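Local coordinates for transglutaminase elicitor (Phytophthora sojae, PDB 3TW5), which probably cross-links proteins as a transglutaminase, joining glutamine side chains to amines, and probably acts as an elicitor of plant innate immunity, at residues W42-W53 with Q153-L163. The protein carries 1 engineered substitution. Sequence-based numbering, arbitrary orientation.
Sequences WPTYQDSINVQW and QPMDLKALVSL
Trp53 lies against the first turn of helix 154-167 and meets it in two ways. Its ring face rests on Met155, whose CG sits over the centre of the six-membered ring, 3.6 Å from the centroid, a CH-pi contact. Met155 SD stands farther out above the same face, a Met-aromatic contact 5.3 Å from the centroid of the Trp53 six-membered ring. At the ring edge, Trp53 NE1 gives a hydrogen bond to Asp156 OD1 at 2.7 Å, with an N-H...O angle of 156°. The acceptor lies in the indole plane, but the indole comes from above the carboxylate plane, and the two planes are 66° apart. Gln153 CB touches the edge beside CZ2.

Met155 also links the two tryptophans. With chi1 at -170° its CG lies opposite the backbone N; the chain then bends at chi2 and CE meets Trp42 CZ2. Trp42 lays one face over the next turn, where Ala159 CB makes a CH-pi contact 3.6 Å from the centroid of the six-membered ring. Ile49 CG2 lies over that same Trp42 face, toward the rim, and also packs on Ala159 CB at 3.8 Å. Ile49 CD1 reaches Leu163 CD2 at 3.6 Å and Leu160 CD2.

The contact joins the loop between strand 29-31 and helix 60-67 to one side of helix 154-167. Helix 352-364 packs on Leu157 and Val161.

Asp156 OD2 takes the backbone N-H of Gln153, the N-cap residue, at 3.0 Å, the N3-to-N-cap half of a capping box, and forms a salt bridge with Lys63. These bonds fix the carboxylate that receives the indole. The joint is mainly apolar and buried; the NE1 bond and the Met155 face contact together probably hold the Trp53 ring in place.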
# COMPACT_ATOMS: atom_id res chain seq x y z
N TRP A 42 -2.05 8.86 -7.54
CA TRP A 42 -2.20 10.29 -7.85
C TRP A 42 -0.86 11.02 -7.89
O TRP A 42 -0.58 11.85 -7.03
CB TRP A 42 -3.18 10.95 -6.87
CG TRP A 42 -4.52 10.30 -6.91
CD1 TRP A 42 -5.02 9.41 -6.00
CD2 TRP A 42 -5.51 10.45 -7.93
NE1 TRP A 42 -6.28 9.01 -6.38
CE2 TRP A 42 -6.61 9.63 -7.56
CE3 TRP A 42 -5.59 11.20 -9.11
CZ2 TRP A 42 -7.77 9.54 -8.34
CZ3 TRP A 42 -6.75 11.11 -9.88
CH2 TRP A 42 -7.82 10.29 -9.49
N PRO A 43 -0.04 10.72 -8.91
CA PRO A 43 1.35 11.15 -8.96
C PRO A 43 1.53 12.66 -8.84
O PRO A 43 0.68 13.43 -9.29
CB PRO A 43 1.82 10.67 -10.34
CG PRO A 43 0.84 9.65 -10.76
CD PRO A 43 -0.45 10.07 -10.16
N THR A 44 2.64 13.05 -8.23
CA THR A 44 3.01 14.45 -8.05
C THR A 44 3.27 15.11 -9.40
O THR A 44 2.83 16.24 -9.64
CB THR A 44 4.25 14.57 -7.13
OG1 THR A 44 4.00 13.91 -5.89
CG2 THR A 44 4.60 16.03 -6.86
N TYR A 45 3.96 14.40 -10.29
CA TYR A 45 4.35 14.94 -11.60
C TYR A 45 3.15 15.26 -12.50
O TYR A 45 3.30 15.96 -13.50
CB TYR A 45 5.35 14.01 -12.30
CG TYR A 45 4.71 12.95 -13.16
CD1 TYR A 45 4.55 13.14 -14.53
CD2 TYR A 45 4.28 11.74 -12.61
CE1 TYR A 45 3.96 12.17 -15.33
CE2 TYR A 45 3.69 10.76 -13.40
CZ TYR A 45 3.53 10.99 -14.76
OH TYR A 45 2.95 10.02 -15.54
N GLN A 46 1.98 14.73 -12.16
CA GLN A 46 0.74 15.04 -12.88
C GLN A 46 -0.16 15.99 -12.11
O GLN A 46 -1.35 16.13 -12.42
CB GLN A 46 -0.00 13.75 -13.25
CG GLN A 46 0.57 13.04 -14.46
CD GLN A 46 -0.21 11.80 -14.83
OE1 GLN A 46 -0.54 10.97 -13.96
NE2 GLN A 46 -0.51 11.64 -16.11
N ASP A 47 0.42 16.65 -11.11
CA ASP A 47 -0.26 17.62 -10.25
C ASP A 47 -1.32 16.98 -9.35
O ASP A 47 -2.44 17.48 -9.24
CB ASP A 47 -0.85 18.78 -11.07
CG ASP A 47 -0.84 20.09 -10.32
OD1 ASP A 47 -1.82 20.86 -10.46
OD2 ASP A 47 0.14 20.37 -9.60
N SER A 48 -0.94 15.88 -8.69
CA SER A 48 -1.81 15.18 -7.74
C SER A 48 -3.25 15.01 -8.23
O SER A 48 -3.46 14.53 -9.34
CB SER A 48 -1.77 15.87 -6.36
OG SER A 48 -2.49 15.12 -5.39
N ILE A 49 -4.22 15.42 -7.42
CA ILE A 49 -5.63 15.23 -7.73
C ILE A 49 -6.20 16.35 -8.60
O ILE A 49 -7.40 16.36 -8.90
CB ILE A 49 -6.50 15.02 -6.46
CG1 ILE A 49 -6.52 16.27 -5.58
CG2 ILE A 49 -6.01 13.79 -5.69
CD1 ILE A 49 -7.73 16.36 -4.67
N ASN A 50 -5.34 17.29 -9.00
CA ASN A 50 -5.70 18.31 -9.99
C ASN A 50 -5.79 17.73 -11.40
O ASN A 50 -6.32 18.38 -12.30
CB ASN A 50 -4.67 19.45 -9.98
CG ASN A 50 -4.90 20.46 -8.87
OD1 ASN A 50 -5.90 20.41 -8.16
ND2 ASN A 50 -3.96 21.38 -8.72
N VAL A 51 -5.27 16.52 -11.57
CA VAL A 51 -5.25 15.86 -12.88
C VAL A 51 -6.66 15.56 -13.38
O VAL A 51 -7.54 15.17 -12.60
CB VAL A 51 -4.38 14.56 -12.86
CG1 VAL A 51 -5.05 13.45 -12.06
CG2 VAL A 51 -4.08 14.10 -14.27
N GLN A 52 -6.86 15.77 -14.67
CA GLN A 52 -8.09 15.36 -15.33
C GLN A 52 -7.92 13.92 -15.80
O GLN A 52 -7.44 13.67 -16.91
CB GLN A 52 -8.43 16.30 -16.49
CG GLN A 52 -8.75 17.72 -16.06
CD GLN A 52 -9.08 18.64 -17.22
OE1 GLN A 52 -8.22 19.36 -17.71
NE2 GLN A 52 -10.33 18.61 -17.66
N TRP A 53 -8.28 12.98 -14.93
CA TRP A 53 -8.19 11.55 -15.22
C TRP A 53 -9.20 11.15 -16.30
O TRP A 53 -8.96 10.22 -17.08
CB TRP A 53 -8.41 10.72 -13.95
CG TRP A 53 -9.74 10.96 -13.30
CD1 TRP A 53 -10.05 11.95 -12.41
CD2 TRP A 53 -10.95 10.22 -13.51
NE1 TRP A 53 -11.37 11.86 -12.04
CE2 TRP A 53 -11.95 10.81 -12.70
CE3 TRP A 53 -11.28 9.10 -14.29
CZ2 TRP A 53 -13.26 10.32 -12.66
CZ3 TRP A 53 -12.58 8.62 -14.24
CH2 TRP A 53 -13.56 9.23 -13.43
N GLN A 153 -17.73 11.27 -9.55
CA GLN A 153 -17.55 9.88 -9.95
C GLN A 153 -16.89 9.10 -8.81
O GLN A 153 -16.17 9.69 -8.00
CB GLN A 153 -16.70 9.80 -11.22
CG GLN A 153 -17.33 10.47 -12.45
CD GLN A 153 -18.64 9.84 -12.88
OE1 GLN A 153 -19.60 10.54 -13.22
NE2 GLN A 153 -18.70 8.51 -12.88
N PRO A 154 -17.14 7.78 -8.73
CA PRO A 154 -16.47 6.96 -7.72
C PRO A 154 -14.96 7.20 -7.71
O PRO A 154 -14.35 7.25 -6.64
CB PRO A 154 -16.78 5.54 -8.17
CG PRO A 154 -18.13 5.65 -8.78
CD PRO A 154 -18.16 7.00 -9.46
N MET A 155 -14.40 7.39 -8.89
CA MET A 155 -12.99 7.68 -9.05
C MET A 155 -12.59 9.04 -8.46
O MET A 155 -11.53 9.16 -7.83
CB MET A 155 -12.61 7.61 -10.53
CG MET A 155 -11.14 7.66 -10.79
SD MET A 155 -10.28 6.32 -9.97
CE MET A 155 -8.63 6.75 -10.44
N ASP A 156 -13.43 10.05 -8.66
CA ASP A 156 -13.21 11.37 -8.07
C ASP A 156 -13.13 11.28 -6.55
O ASP A 156 -12.28 11.91 -5.92
CB ASP A 156 -14.33 12.34 -8.47
CG ASP A 156 -14.26 12.76 -9.93
OD1 ASP A 156 -13.16 13.06 -10.44
OD2 ASP A 156 -15.34 12.81 -10.56
N LEU A 157 -14.03 10.48 -5.97
CA LEU A 157 -14.08 10.27 -4.53
C LEU A 157 -12.86 9.51 -4.01
O LEU A 157 -12.38 9.78 -2.92
CB LEU A 157 -15.37 9.55 -4.12
CG LEU A 157 -16.68 10.27 -4.47
CD1 LEU A 157 -17.87 9.45 -4.00
CD2 LEU A 157 -16.74 11.67 -3.87
N LYS A 158 -12.36 8.57 -4.82
CA LYS A 158 -11.11 7.88 -4.51
C LYS A 158 -9.94 8.87 -4.42
O LYS A 158 -9.06 8.72 -3.57
CB LYS A 158 -10.81 6.79 -5.55
CG LYS A 158 -11.73 5.58 -5.45
CD LYS A 158 -11.39 4.51 -6.46
CE LYS A 158 -12.30 3.30 -6.28
NZ LYS A 158 -11.91 2.15 -7.13
N ALA A 159 -9.95 9.88 -5.29
CA ALA A 159 -8.95 10.95 -5.28
C ALA A 159 -9.05 11.79 -4.01
O ALA A 159 -8.04 12.03 -3.35
CB ALA A 159 -9.11 11.84 -6.50
N LEU A 160 -10.26 12.22 -3.69
CA LEU A 160 -10.50 13.08 -2.54
C LEU A 160 -10.11 12.40 -1.23
O LEU A 160 -9.35 12.96 -0.44
CB LEU A 160 -11.95 13.56 -2.50
CG LEU A 160 -12.43 14.48 -3.64
CD1 LEU A 160 -13.89 14.82 -3.45
CD2 LEU A 160 -11.58 15.75 -3.74
N VAL A 161 -10.60 11.18 -1.01
CA VAL A 161 -10.32 10.43 0.22
C VAL A 161 -8.83 10.05 0.34
O VAL A 161 -8.29 10.02 1.44
CB VAL A 161 -11.25 9.19 0.39
CG1 VAL A 161 -10.89 8.07 -0.57
CG2 VAL A 161 -11.22 8.69 1.83
N SER A 162 -8.18 9.80 -0.79
CA SER A 162 -6.75 9.49 -0.78
C SER A 162 -5.92 10.66 -0.26
O SER A 162 -5.05 10.47 0.59
CB SER A 162 -6.27 9.06 -2.17
OG SER A 162 -6.80 7.80 -2.52
N LEU A 163 -6.21 11.86 -0.76
CA LEU A 163 -5.50 13.06 -0.34
C LEU A 163 -5.81 13.44 1.11
O LEU A 163 -4.96 14.00 1.80
CB LEU A 163 -5.80 14.23 -1.28
CG LEU A 163 -4.81 15.40 -1.25
CD1 LEU A 163 -3.49 15.02 -1.91
CD2 LEU A 163 -5.40 16.63 -1.91